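PDB 4EFI: 3-oxoacyl-(Acyl-carrier protein) synthase from Burkholderia xenovorans, which probably catalyses the condensation of an acyl group with an acyl-carrier-protein-bound extender unit. Local coordinates for residues G9-T14 against H192-A197; Q30-Y35 against V54-W59; T64-L69 against G155-K160; D86-L91 against R149-V154; E320-L325 against V343-I348. One frame throughout, in Å; residues are numbered along the deposited sequence. Where two conformers were deposited one is given.

Contact 1. Residues G9-T14 against H192-A197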
# COMPACT_ATOMS: atom_id res chain seq x y z
N GLY A 9 0.54 18.79 -5.82
CA GLY A 9 1.32 17.61 -6.14
C GLY A 9 1.86 17.67 -7.55
O GLY A 9 1.30 18.34 -8.41
N ARG A 10 2.99 17.00 -7.76
CA ARG A 10 3.65 16.91 -9.06
C ARG A 10 2.87 15.99 -9.99
O ARG A 10 2.55 14.86 -9.61
CB ARG A 10 5.09 16.37 -8.89
CG ARG A 10 5.88 16.20 -10.23
CD ARG A 10 7.39 15.97 -9.99
NE ARG A 10 7.83 17.13 -9.27
CZ ARG A 10 8.17 18.30 -9.79
NH1 ARG A 10 8.40 18.46 -11.09
NH2 ARG A 10 8.36 19.29 -8.98
N GLU A 11 2.59 16.45 -11.20
CA GLU A 11 1.87 15.67 -12.21
C GLU A 11 2.85 15.02 -13.18
O GLU A 11 3.72 15.68 -13.73
CB GLU A 11 0.90 16.58 -12.96
CG GLU A 11 -0.08 17.20 -12.00
CD GLU A 11 -0.99 18.24 -12.61
OE1 GLU A 11 -1.02 18.42 -13.86
OE2 GLU A 11 -1.68 18.92 -11.81
N LEU A 12 2.70 13.71 -13.35
CA LEU A 12 3.67 12.87 -14.07
C LEU A 12 2.93 11.97 -15.04
O LEU A 12 1.80 11.58 -14.79
CB LEU A 12 4.45 12.01 -13.09
CG LEU A 12 5.30 12.80 -12.10
CD1 LEU A 12 5.61 11.95 -10.88
CD2 LEU A 12 6.58 13.27 -12.79
N ARG A 13 3.57 11.65 -16.15
CA ARG A 13 2.98 10.80 -17.18
C ARG A 13 4.03 9.80 -17.65
O ARG A 13 5.19 10.17 -17.88
CB ARG A 13 2.51 11.64 -18.38
CG ARG A 13 1.94 10.84 -19.54
CD ARG A 13 1.90 11.73 -20.79
NE ARG A 13 1.37 11.06 -21.97
CZ ARG A 13 2.06 10.21 -22.73
NH1 ARG A 13 3.32 9.93 -22.42
NH2 ARG A 13 1.50 9.65 -23.79
N THR A 14 3.65 8.54 -17.78
CA THR A 14 4.53 7.55 -18.37
C THR A 14 3.82 6.86 -19.55
O THR A 14 2.59 6.92 -19.68
CB THR A 14 4.98 6.46 -17.36
OG1 THR A 14 3.85 5.72 -16.91
CG2 THR A 14 5.64 7.08 -16.16
N HIS A 192 -1.02 8.11 -15.79
CA HIS A 192 -0.91 9.43 -15.16
C HIS A 192 -0.81 9.29 -13.65
O HIS A 192 -1.48 8.42 -13.05
CB HIS A 192 -2.12 10.29 -15.50
CG HIS A 192 -2.27 10.54 -16.96
ND1 HIS A 192 -1.70 11.62 -17.60
CD2 HIS A 192 -2.90 9.83 -17.92
CE1 HIS A 192 -1.99 11.57 -18.88
NE2 HIS A 192 -2.72 10.50 -19.11
N PHE A 193 0.01 10.13 -13.03
CA PHE A 193 0.29 10.07 -11.61
C PHE A 193 0.37 11.47 -11.05
O PHE A 193 0.76 12.41 -11.75
CB PHE A 193 1.64 9.40 -11.34
CG PHE A 193 1.79 8.06 -11.98
CD1 PHE A 193 2.29 7.93 -13.26
CD2 PHE A 193 1.47 6.90 -11.29
CE1 PHE A 193 2.45 6.68 -13.84
CE2 PHE A 193 1.65 5.65 -11.87
CZ PHE A 193 2.12 5.54 -13.15
N ILE A 194 -0.01 11.61 -9.78
CA ILE A 194 0.20 12.84 -9.01
C ILE A 194 0.83 12.46 -7.69
O ILE A 194 0.40 11.49 -7.06
CB ILE A 194 -1.10 13.63 -8.78
CG1 ILE A 194 -1.79 13.93 -10.12
CG2 ILE A 194 -0.81 14.91 -7.97
CD1 ILE A 194 -3.04 14.80 -10.00
N ILE A 195 1.91 13.14 -7.31
CA ILE A 195 2.63 12.81 -6.07
C ILE A 195 2.88 14.07 -5.27
O ILE A 195 3.47 15.03 -5.79
CB ILE A 195 3.97 12.09 -6.34
CG1 ILE A 195 3.77 10.82 -7.18
CG2 ILE A 195 4.65 11.75 -5.03
CD1 ILE A 195 5.09 10.12 -7.56
N GLY A 196 2.42 14.11 -4.02
CA GLY A 196 2.59 15.28 -3.16
C GLY A 196 3.14 14.93 -1.80
O GLY A 196 3.02 13.79 -1.35
N ALA A 197 3.69 15.93 -1.12
CA ALA A 197 4.36 15.74 0.17
C ALA A 197 4.11 16.95 1.05
O ALA A 197 4.09 18.08 0.57
CB ALA A 197 5.86 15.57 -0.02
O HOH W 1 -0.07 13.18 -16.10
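The ring of Phe193 takes Thr14 at its edge: OG1 lies in the ring plane, 3.5 Å from CE1, and the two side chains cross at about a right angle. Thr14 holds OG1 between its backbone N and carbonyl carbon (chi1 64°), which brings the hydroxyl to this edge, while its CG2 also approaches CE1. Trp136 of helix 130-143 meets the Phe193 ring edge-to-face. The second ring, His192, has a water in its plane, 2.7 Å from ND1. That same water donates to Leu12 O at 2.8 Å and so joins the imidazole to the opposite backbone. Arg13 lies alongside His192 and points the same way, its CG 4.1 Å from CE1, with the guanidinium plane turned 87° from the ring. The backbones form an antiparallel pair, 10-14 against 192-197, at the border of a five-stranded mixed sheet in which 10-15 is an outermost strand. Two hydrogen-bonded pairs, Arg10 with Ile195 and Leu12 with Phe193, fix the register; Leu12 N to Phe193 O, for instance, measures 2.8 Å. Leu12 and Ile195 share a face of the sheet with Phe193 and touch through their CD1 atoms at 3.8 Å, and helix 130-143 packs against this face. On the other face Glu11 and Ile194 run side by side, CG to CG1 4.1 Å, under helix 235-257, whose Arg252 forms a salt bridge with Glu11. At Gly9 (phi 132°) a CB would collide with the preceding carbonyl O and Ile194 CG2; glycine lets its CA lie 3.4 Å from Ile195 O.

Contact 2. Residues Q30-Y35 against V54-W59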
# COMPACT_ATOMS: atom_id res chain seq x y z
N GLN A 30 -4.89 -15.84 11.42
CA GLN A 30 -6.06 -14.96 11.36
C GLN A 30 -6.51 -14.58 12.77
O GLN A 30 -6.77 -15.46 13.59
CB GLN A 30 -7.21 -15.64 10.61
CG GLN A 30 -8.52 -14.85 10.61
CD GLN A 30 -9.72 -15.68 10.16
OE1 GLN A 30 -10.76 -15.72 10.83
NE2 GLN A 30 -9.58 -16.34 9.02
N VAL A 31 -6.60 -13.28 13.02
CA VAL A 31 -6.91 -12.71 14.33
C VAL A 31 -8.30 -12.07 14.19
O VAL A 31 -8.49 -11.12 13.43
CB VAL A 31 -5.86 -11.66 14.72
CG1 VAL A 31 -6.18 -11.02 16.06
CG2 VAL A 31 -4.46 -12.27 14.73
N ASP A 32 -9.25 -12.57 14.97
CA ASP A 32 -10.62 -12.09 14.99
C ASP A 32 -10.74 -10.98 16.03
O ASP A 32 -9.86 -10.80 16.86
CB ASP A 32 -11.58 -13.23 15.36
CG ASP A 32 -11.40 -14.45 14.49
OD1 ASP A 32 -11.24 -14.29 13.27
OD2 ASP A 32 -11.43 -15.58 15.03
N ASN A 33 -11.86 -10.27 16.03
CA ASN A 33 -12.06 -9.24 17.04
C ASN A 33 -12.19 -9.80 18.44
O ASN A 33 -11.91 -9.09 19.41
CB ASN A 33 -13.27 -8.36 16.69
CG ASN A 33 -13.02 -7.48 15.49
OD1 ASN A 33 -11.85 -7.20 15.17
ND2 ASN A 33 -14.06 -7.09 14.78
N ASP A 34 -12.59 -11.06 18.57
CA ASP A 34 -12.73 -11.69 19.88
C ASP A 34 -11.43 -11.54 20.64
O ASP A 34 -11.44 -11.35 21.86
CB ASP A 34 -13.10 -13.19 19.78
CG ASP A 34 -14.57 -13.42 19.50
OD1 ASP A 34 -15.25 -12.45 19.12
OD2 ASP A 34 -15.04 -14.57 19.65
N TYR A 35 -10.31 -11.62 19.92
CA TYR A 35 -8.99 -11.55 20.52
C TYR A 35 -8.87 -10.35 21.48
O TYR A 35 -8.17 -10.42 22.48
CB TYR A 35 -7.93 -11.46 19.41
CG TYR A 35 -6.49 -11.34 19.88
CD1 TYR A 35 -5.75 -12.46 20.24
CD2 TYR A 35 -5.86 -10.11 19.95
CE1 TYR A 35 -4.42 -12.34 20.66
CE2 TYR A 35 -4.55 -9.98 20.37
CZ TYR A 35 -3.83 -11.09 20.72
OH TYR A 35 -2.52 -10.96 21.14
N VAL A 54 -13.40 -3.43 10.38
CA VAL A 54 -12.46 -4.60 10.45
C VAL A 54 -12.95 -5.79 11.32
O VAL A 54 -13.00 -5.64 12.57
CB VAL A 54 -11.07 -4.17 11.04
CG1 VAL A 54 -10.05 -5.30 10.94
CG2 VAL A 54 -10.51 -2.92 10.35
N ASN A 55 -13.31 -6.93 10.69
CA ASN A 55 -13.80 -8.13 11.38
C ASN A 55 -12.67 -9.09 11.72
O ASN A 55 -12.67 -9.76 12.76
CB ASN A 55 -14.82 -8.88 10.51
CG ASN A 55 -16.05 -8.05 10.19
OD1 ASN A 55 -16.75 -7.60 11.08
ND2 ASN A 55 -16.30 -7.82 8.90
N ARG A 56 -11.72 -9.17 10.81
CA ARG A 56 -10.56 -10.06 10.90
C ARG A 56 -9.36 -9.35 10.31
O ARG A 56 -9.52 -8.44 9.51
CB ARG A 56 -10.84 -11.34 10.07
CG ARG A 56 -11.74 -12.35 10.76
CD ARG A 56 -12.33 -13.40 9.79
NE ARG A 56 -13.31 -12.79 8.91
CZ ARG A 56 -14.55 -12.48 9.26
NH1 ARG A 56 -15.01 -12.74 10.48
NH2 ARG A 56 -15.35 -11.90 8.38
N ARG A 57 -8.17 -9.79 10.68
CA ARG A 57 -6.94 -9.35 10.04
C ARG A 57 -5.88 -10.45 10.18
O ARG A 57 -6.06 -11.38 10.97
CB ARG A 57 -6.44 -8.01 10.62
CG ARG A 57 -5.71 -8.08 11.94
CD ARG A 57 -6.62 -8.32 13.10
NE ARG A 57 -7.44 -7.16 13.46
CZ ARG A 57 -8.69 -7.20 13.90
NH1 ARG A 57 -9.30 -6.07 14.26
NH2 ARG A 57 -9.35 -8.34 13.98
N ARG A 58 -4.83 -10.37 9.38
CA ARG A 58 -3.74 -11.33 9.47
C ARG A 58 -2.52 -10.72 10.13
O ARG A 58 -2.15 -9.59 9.79
CB ARG A 58 -3.35 -11.83 8.08
CG ARG A 58 -4.50 -12.35 7.25
CD ARG A 58 -5.22 -13.50 7.93
NE ARG A 58 -6.22 -14.13 7.05
CZ ARG A 58 -6.01 -15.17 6.24
NH1 ARG A 58 -4.83 -15.75 6.17
NH2 ARG A 58 -7.00 -15.64 5.49
N TRP A 59 -1.91 -11.43 11.08
CA TRP A 59 -0.72 -10.95 11.76
C TRP A 59 0.46 -11.89 11.56
O TRP A 59 0.36 -13.09 11.80
CB TRP A 59 -0.96 -10.78 13.25
CG TRP A 59 -1.69 -9.53 13.67
CD1 TRP A 59 -2.11 -8.50 12.87
CD2 TRP A 59 -2.08 -9.20 15.00
NE1 TRP A 59 -2.73 -7.54 13.65
CE2 TRP A 59 -2.72 -7.95 14.95
CE3 TRP A 59 -1.93 -9.85 16.23
CZ2 TRP A 59 -3.22 -7.33 16.10
CZ3 TRP A 59 -2.43 -9.23 17.37
CH2 TRP A 59 -3.07 -7.98 17.29
O HOH W 2 -13.90 -14.54 12.71
O HOH W 3 -14.69 -10.69 14.22
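Val54 O receives Asn33 ND2 at 2.8 Å, a bond lying on a carbonyl lone pair and in the plane of the Asn33 amide. Next along, Asn55 O accepts a weak bond from Asn33 N and a 2.7 Å bond from a water to Asn55 O. Arg56 stands opposite Asp32 as a non-hydrogen-bonded pair; their charged groups do not touch, and the guanidinium instead forms a salt bridge with Glu297. Arg57 pairs with Val31 in a two-stranded antiparallel sheet of strands 30-32 and 56-58, with helix 42-52 in the connection. The Arg57 chain is bent at chi2 (-74°) and chi3; Arg57 NH1 and NH2 grip Asn33 OD1 end-on, at 2.9 and 3.0 Å. Arg57 NH2 also reaches Val31 O at 3.0 Å, from the face of that carbonyl opposite to Arg57 N, while NH1 has a further partner in Leu171 O. Arg58 lays CD against Gln30 CA, and its NH1 turns to Pro27 O and Glu353. Trp59 receives Val31 CG2 over one face, 3.8 Å from CE3, and directs its six-membered ring edge toward the face of Tyr35 in an offset edge-to-face pair, planes at 84°.

Contact 3. Residues T64-L69 against G155-K160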
# COMPACT_ATOMS: atom_id res chain seq x y z
N THR A 64 8.38 -14.00 10.55
CA THR A 64 7.89 -13.58 9.25
C THR A 64 7.96 -12.06 9.10
O THR A 64 7.31 -11.32 9.86
CB THR A 64 6.43 -14.00 9.04
OG1 THR A 64 6.33 -15.43 9.12
CG2 THR A 64 5.88 -13.57 7.71
N SER A 65 8.70 -11.60 8.12
CA SER A 65 8.84 -10.18 7.85
C SER A 65 8.09 -9.80 6.57
O SER A 65 7.67 -10.66 5.79
CB SER A 65 10.31 -9.81 7.69
OG SER A 65 10.80 -10.36 6.47
N ALA A 66 8.02 -8.49 6.33
CA ALA A 66 7.48 -7.97 5.08
C ALA A 66 8.26 -8.51 3.90
O ALA A 66 7.69 -8.89 2.89
CB ALA A 66 7.50 -6.45 5.10
N GLY A 67 9.59 -8.57 4.04
CA GLY A 67 10.42 -9.16 3.01
C GLY A 67 10.04 -10.60 2.71
O GLY A 67 10.10 -11.06 1.56
N ASP A 68 9.75 -11.37 3.75
CA ASP A 68 9.37 -12.77 3.55
C ASP A 68 8.05 -12.87 2.78
O ASP A 68 7.88 -13.72 1.90
CB ASP A 68 9.19 -13.51 4.88
CG ASP A 68 10.47 -13.67 5.68
OD1 ASP A 68 11.56 -13.86 5.07
OD2 ASP A 68 10.37 -13.63 6.93
N LEU A 69 7.08 -12.04 3.14
CA LEU A 69 5.78 -12.04 2.49
C LEU A 69 5.93 -11.66 1.04
O LEU A 69 5.33 -12.29 0.15
CB LEU A 69 4.82 -11.07 3.19
CG LEU A 69 4.46 -11.40 4.64
CD1 LEU A 69 3.67 -10.28 5.29
CD2 LEU A 69 3.69 -12.72 4.72
N GLY A 155 5.16 -4.04 0.82
CA GLY A 155 4.63 -4.82 1.93
C GLY A 155 5.00 -4.23 3.27
O GLY A 155 5.89 -3.39 3.38
N ASP A 156 4.32 -4.70 4.31
CA ASP A 156 4.57 -4.20 5.65
C ASP A 156 4.07 -5.20 6.66
O ASP A 156 3.12 -5.97 6.39
CB ASP A 156 3.84 -2.87 5.90
CG ASP A 156 4.77 -1.67 5.98
OD1 ASP A 156 5.96 -1.79 6.32
OD2 ASP A 156 4.26 -0.57 5.71
N THR A 157 4.66 -5.18 7.85
CA THR A 157 4.10 -5.88 9.00
C THR A 157 3.93 -4.84 10.12
O THR A 157 4.64 -4.85 11.12
CB THR A 157 4.96 -7.06 9.49
OG1 THR A 157 6.25 -6.59 9.88
CG2 THR A 157 5.13 -8.11 8.40
N ILE A 158 2.99 -3.92 9.95
CA ILE A 158 2.79 -2.86 10.93
C ILE A 158 2.37 -3.43 12.27
O ILE A 158 2.55 -2.77 13.31
CB ILE A 158 1.75 -1.81 10.47
CG1 ILE A 158 2.26 -1.09 9.23
CG2 ILE A 158 1.39 -0.82 11.60
CD1 ILE A 158 3.59 -0.40 9.39
N SER A 159 1.83 -4.64 12.31
CA SER A 159 1.47 -5.24 13.59
C SER A 159 2.65 -5.25 14.57
O SER A 159 2.45 -5.17 15.79
CB SER A 159 0.92 -6.66 13.41
OG SER A 159 1.97 -7.51 13.03
N LYS A 160 3.88 -5.29 14.05
CA LYS A 160 5.07 -5.38 14.87
C LYS A 160 5.44 -4.05 15.56
O LYS A 160 6.35 -4.00 16.37
CB LYS A 160 6.24 -5.86 14.02
CG LYS A 160 6.13 -7.29 13.48
CD LYS A 160 7.43 -7.66 12.74
CE LYS A 160 7.27 -8.82 11.79
NZ LYS A 160 7.26 -10.11 12.51
O HOH W 4 8.66 -6.86 8.55
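Ala66 opens helix 66-81 and sets its CB against the end of strand 149-156, where Asp156 N is 3.7 Å away. The contact thus joins a helix N terminus to a strand end and the turn after it. Thr157 supplies the main side chain from segment 155-160. Thr157 CG2, anti to the carbonyl carbon (OG1 at chi1 60°), comes 3.6 Å from Ala66 N, and it also meets Leu69 CD1 at 4.1 Å, the two side chains crossing obliquely. Thr157 OG1 is 2.8 Å from a water that accepts from Ala66 N, so this first-turn N-H is bridged to the opposite segment. The helix start is a capping box: Asp68 N donates to Ser65 OG at 3.1 Å, and Ser65 N returns a bond to Asp68 OD2 at 2.9 Å, meeting it from above the carboxylate plane. Ser65 OG has a further partner in Asn99. Just before the cap, Thr64 O accepts from Lys160. The lysine chain bends at chi4 (-78°), bringing Lys160 NZ to Thr64 O at 2.9 Å from above the carbonyl plane; CE lies close to the same oxygen. The CB of Asp156 is directed away from the helix segment; its carboxylate is bonded to Ser95, Gln96, Thr97 and Ser302, and the side chain also touches Cys303.

Contact 4. Residues D86-L91 against R149-V154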
# COMPACT_ATOMS: atom_id res chain seq x y z
N ASP A 86 16.73 -14.55 -14.45
CA ASP A 86 17.76 -13.78 -15.12
C ASP A 86 17.23 -12.62 -15.95
O ASP A 86 18.00 -11.80 -16.44
CB ASP A 86 18.68 -14.67 -15.99
CG ASP A 86 17.94 -15.42 -17.09
OD1 ASP A 86 16.75 -15.15 -17.37
OD2 ASP A 86 18.58 -16.29 -17.71
N SER A 87 15.91 -12.52 -16.06
CA SER A 87 15.28 -11.48 -16.88
C SER A 87 14.84 -10.25 -16.07
O SER A 87 14.32 -9.29 -16.63
CB SER A 87 14.05 -12.04 -17.62
OG SER A 87 12.95 -12.19 -16.74
N ILE A 88 15.01 -10.28 -14.75
CA ILE A 88 14.55 -9.17 -13.93
C ILE A 88 15.60 -8.07 -13.84
O ILE A 88 16.74 -8.31 -13.45
CB ILE A 88 14.14 -9.64 -12.51
CG1 ILE A 88 13.14 -10.81 -12.59
CG2 ILE A 88 13.60 -8.49 -11.69
CD1 ILE A 88 11.89 -10.54 -13.43
N ASP A 89 15.20 -6.86 -14.21
CA ASP A 89 16.12 -5.72 -14.31
C ASP A 89 16.17 -4.80 -13.10
O ASP A 89 17.17 -4.12 -12.90
CB ASP A 89 15.78 -4.89 -15.55
CG ASP A 89 15.87 -5.70 -16.82
OD1 ASP A 89 16.92 -6.37 -17.02
OD2 ASP A 89 14.93 -5.65 -17.65
N ALA A 90 15.11 -4.77 -12.29
CA ALA A 90 15.11 -3.98 -11.07
C ALA A 90 14.12 -4.55 -10.10
O ALA A 90 13.07 -5.08 -10.50
CB ALA A 90 14.74 -2.52 -11.39
N LEU A 91 14.44 -4.45 -8.82
CA LEU A 91 13.53 -4.77 -7.74
C LEU A 91 13.51 -3.59 -6.77
O LEU A 91 14.55 -3.18 -6.24
CB LEU A 91 13.97 -6.04 -6.99
CG LEU A 91 12.95 -6.50 -5.94
CD1 LEU A 91 12.80 -8.00 -5.86
CD2 LEU A 91 13.26 -5.91 -4.58
N ARG A 149 11.87 -5.36 -17.40
CA ARG A 149 11.04 -6.04 -16.41
C ARG A 149 11.45 -5.56 -15.02
O ARG A 149 12.61 -5.59 -14.66
CB ARG A 149 11.17 -7.57 -16.51
CG ARG A 149 10.55 -8.13 -17.74
CD ARG A 149 10.68 -9.65 -17.80
NE ARG A 149 9.96 -10.20 -18.94
CZ ARG A 149 10.06 -11.45 -19.37
NH1 ARG A 149 10.87 -12.29 -18.77
NH2 ARG A 149 9.34 -11.84 -20.41
N VAL A 150 10.45 -5.15 -14.24
CA VAL A 150 10.63 -4.57 -12.91
C VAL A 150 9.70 -5.30 -11.94
O VAL A 150 8.53 -5.54 -12.27
CB VAL A 150 10.33 -3.06 -12.88
CG1 VAL A 150 10.42 -2.49 -11.47
CG2 VAL A 150 11.30 -2.32 -13.81
N LEU A 151 10.22 -5.64 -10.77
CA LEU A 151 9.42 -6.17 -9.67
C LEU A 151 9.29 -5.11 -8.58
O LEU A 151 10.28 -4.52 -8.14
CB LEU A 151 10.06 -7.43 -9.07
CG LEU A 151 10.12 -8.62 -10.03
CD1 LEU A 151 10.75 -9.80 -9.30
CD2 LEU A 151 8.74 -8.99 -10.52
N LEU A 152 8.04 -4.88 -8.15
CA LEU A 152 7.75 -3.99 -7.05
C LEU A 152 7.29 -4.82 -5.88
O LEU A 152 6.20 -5.41 -5.90
CB LEU A 152 6.65 -2.98 -7.41
CG LEU A 152 6.83 -2.19 -8.69
CD1 LEU A 152 5.57 -1.37 -8.94
CD2 LEU A 152 8.06 -1.32 -8.65
N ALA A 153 8.13 -4.87 -4.86
CA ALA A 153 7.86 -5.61 -3.63
C ALA A 153 7.35 -4.60 -2.62
O ALA A 153 8.12 -3.77 -2.12
CB ALA A 153 9.14 -6.27 -3.14
N VAL A 154 6.05 -4.59 -2.36
CA VAL A 154 5.42 -3.56 -1.56
C VAL A 154 4.70 -4.27 -0.41
O VAL A 154 3.78 -5.06 -0.63
CB VAL A 154 4.45 -2.70 -2.38
CG1 VAL A 154 3.82 -1.61 -1.49
CG2 VAL A 154 5.19 -2.10 -3.58
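Ile88 and Leu151 cross at about a right angle, Ile88 CG2 lying 3.9 Å from both CG and CD1 of Leu151. With CG1 at chi1 -52°, Ile88 CG2 stands anti to the backbone N and meets the leucine branch. Arg149 takes a different course: its chain is extended from CG to NE and passes Ser87, with CB 3.6 Å from Ser87 O. At the end of the chain Arg149 NH1 donates to Ser87 OG at 2.9 Å, the hydroxyl sitting in the guanidinium plane. Ser87 OG is also bonded to Gln84 O, while Arg149 NE forms a salt bridge with Glu183, and Trp83 makes a cation-pi contact with the arginine. Asp89 turns its carboxylate to the start of the strand, where OD2 receives Arg149 N at 3.1 Å on the anti side, 22° out of plane, as well as Lys148 N. Two neighbouring N-H groups therefore converge on one carboxylate oxygen. Here strands 90-94 and 149-156 run parallel, neighbours in the six-stranded mixed sheet; strand 120-124 lies on the other side of 90-94, and helix 130-143 connects 120-124 to 149-156. Asp89 N to Arg149 O and Leu151 N to Ala90 O, both 2.9 Å, carry the pairing; the second is nearly straight, 171° at the hydrogen. Leu91 and Leu151 share a face of the sheet, where Leu91 CD1 approaches Leu151 CB at 4.3 Å and Leu91 CD2 nears Ala153 CB. On the other face Ala90 CB and Val150 CG2 meet beneath helix 130-143, which contributes Leu141 and Ile142.

Contact 5. Residues E320-L325 against V343-I348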
# COMPACT_ATOMS: atom_id res chain seq x y z
N GLU A 320 -10.82 -11.16 -17.44
CA GLU A 320 -11.65 -11.04 -18.63
C GLU A 320 -11.49 -9.74 -19.42
O GLU A 320 -11.70 -9.72 -20.64
CB GLU A 320 -13.13 -11.13 -18.21
CG GLU A 320 -13.43 -12.20 -17.17
CD GLU A 320 -13.42 -13.59 -17.76
OE1 GLU A 320 -13.46 -13.71 -19.00
OE2 GLU A 320 -13.36 -14.57 -16.97
N GLU A 321 -11.19 -8.65 -18.74
CA GLU A 321 -11.18 -7.38 -19.42
C GLU A 321 -10.08 -6.46 -18.95
O GLU A 321 -9.53 -6.61 -17.86
CB GLU A 321 -12.54 -6.68 -19.26
CG GLU A 321 -13.73 -7.53 -19.68
CD GLU A 321 -13.91 -7.60 -21.19
OE1 GLU A 321 -13.24 -6.84 -21.92
OE2 GLU A 321 -14.74 -8.42 -21.65
N THR A 322 -9.76 -5.51 -19.81
CA THR A 322 -8.99 -4.34 -19.44
C THR A 322 -9.88 -3.47 -18.53
O THR A 322 -11.03 -3.17 -18.89
CB THR A 322 -8.60 -3.54 -20.69
OG1 THR A 322 -7.85 -4.37 -21.58
CG2 THR A 322 -7.80 -2.33 -20.33
N LEU A 323 -9.36 -3.13 -17.37
CA LEU A 323 -10.05 -2.28 -16.41
C LEU A 323 -9.41 -0.91 -16.40
O LEU A 323 -8.19 -0.78 -16.45
CB LEU A 323 -9.98 -2.85 -15.00
CG LEU A 323 -10.58 -4.25 -14.81
CD1 LEU A 323 -10.58 -4.60 -13.34
CD2 LEU A 323 -12.00 -4.36 -15.38
N GLN A 324 -10.24 0.12 -16.37
CA GLN A 324 -9.81 1.49 -16.15
C GLN A 324 -9.81 1.73 -14.66
O GLN A 324 -10.85 1.69 -14.01
CB GLN A 324 -10.76 2.47 -16.84
CG GLN A 324 -10.39 3.94 -16.63
CD GLN A 324 -9.07 4.31 -17.29
OE1 GLN A 324 -8.63 3.63 -18.21
NE2 GLN A 324 -8.44 5.37 -16.81
N LEU A 325 -8.63 1.94 -14.10
CA LEU A 325 -8.50 2.08 -12.67
C LEU A 325 -7.91 3.40 -12.22
O LEU A 325 -6.99 3.94 -12.86
CB LEU A 325 -7.58 0.98 -12.14
CG LEU A 325 -8.05 -0.46 -12.44
CD1 LEU A 325 -7.02 -1.46 -11.97
CD2 LEU A 325 -9.37 -0.73 -11.78
N VAL A 343 -5.47 -1.41 -16.92
CA VAL A 343 -4.80 -2.60 -16.44
C VAL A 343 -5.52 -3.86 -16.92
O VAL A 343 -6.74 -3.96 -16.77
CB VAL A 343 -4.76 -2.63 -14.91
CG1 VAL A 343 -4.06 -3.89 -14.43
CG2 VAL A 343 -4.10 -1.36 -14.33
N GLY A 344 -4.80 -4.80 -17.51
CA GLY A 344 -5.37 -6.08 -17.87
C GLY A 344 -5.80 -6.16 -19.33
O GLY A 344 -5.65 -5.19 -20.09
N PRO A 345 -6.34 -7.30 -19.73
CA PRO A 345 -6.58 -8.45 -18.85
C PRO A 345 -5.31 -9.10 -18.32
O PRO A 345 -4.28 -9.09 -19.00
CB PRO A 345 -7.34 -9.44 -19.74
CG PRO A 345 -7.04 -9.03 -21.14
CD PRO A 345 -6.77 -7.56 -21.11
N LEU A 346 -5.42 -9.67 -17.13
CA LEU A 346 -4.30 -10.34 -16.46
C LEU A 346 -4.75 -11.70 -15.97
O LEU A 346 -5.78 -11.80 -15.30
CB LEU A 346 -3.83 -9.54 -15.25
CG LEU A 346 -3.33 -8.12 -15.45
CD1 LEU A 346 -2.86 -7.54 -14.11
CD2 LEU A 346 -2.22 -8.09 -16.49
N ASN A 347 -3.96 -12.72 -16.26
CA ASN A 347 -4.19 -14.05 -15.70
C ASN A 347 -3.57 -14.27 -14.32
O ASN A 347 -4.07 -15.07 -13.53
CB ASN A 347 -3.65 -15.13 -16.64
CG ASN A 347 -4.42 -15.23 -17.94
OD1 ASN A 347 -5.64 -15.05 -17.97
ND2 ASN A 347 -3.71 -15.51 -19.03
N ILE A 348 -2.47 -13.56 -14.02
CA ILE A 348 -1.74 -13.78 -12.78
C ILE A 348 -2.08 -12.67 -11.81
O ILE A 348 -1.42 -11.62 -11.75
CB ILE A 348 -0.21 -13.92 -13.01
CG1 ILE A 348 0.06 -14.97 -14.09
CG2 ILE A 348 0.50 -14.31 -11.73
CD1 ILE A 348 -0.56 -16.35 -13.79
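Leu323 and Val343 carry the backbone bonding as one antiparallel hydrogen-bonded pair. Leu323 N reaches Val343 O at 2.8 Å with an angle of 175° at the hydrogen, and Val343 N returns to Leu323 O at 2.8 Å. A side-chain bond follows one residue along: Thr322 OG1 donates to Gly344 O at 2.8 Å, from above that carbonyl's plane. Thr322 holds OG1 anti to its carbonyl carbon (chi1 -58°), which puts the hydroxyl beside both Gly344 O and Pro345 CD, the latter 3.4 Å away. The strand pairing ends at Val343; Gly344 (phi 97°) and a cis peptide bond before Pro345 follow, and Pro345 CA lies 3.6 Å from Glu321 O. In apolar packing, Leu325 CD1 meets Val343 CG2 at 3.8 Å and the two side chains cross at about a right angle. The contact lies where strand 323-331 begins and strand 335-343 ends, the two neighbours in the five-stranded sheet. Leu318 of helix 315-320 packs on both Leu323 and Val343, and Ile19 of strand 17-26 touches Val343 and Leu346.

From the N terminus, contact 1 opens first and closes a long loop only at 192-197, joining strand 10-15 to the five-stranded sheet. Contacts 2, 3 and 4 all lie within that loop. Contact 2 closes early, pairing 30-32 with 56-58 around helix 42-52. Contact 3 then ties the start of helix 66-81 to 155-160, and contact 4, lying within its span, pairs 86-91 with 149-154; both use strand 149-156 of the six-stranded sheet. Contacts 2 and 3 follow in series yet touch, Trp59 CD1 to Ser159 CB at 3.6 Å. Contact 5 comes last, after contact 1 has closed, and reaches the same sheet as contact 1, their centres 23 Å apart.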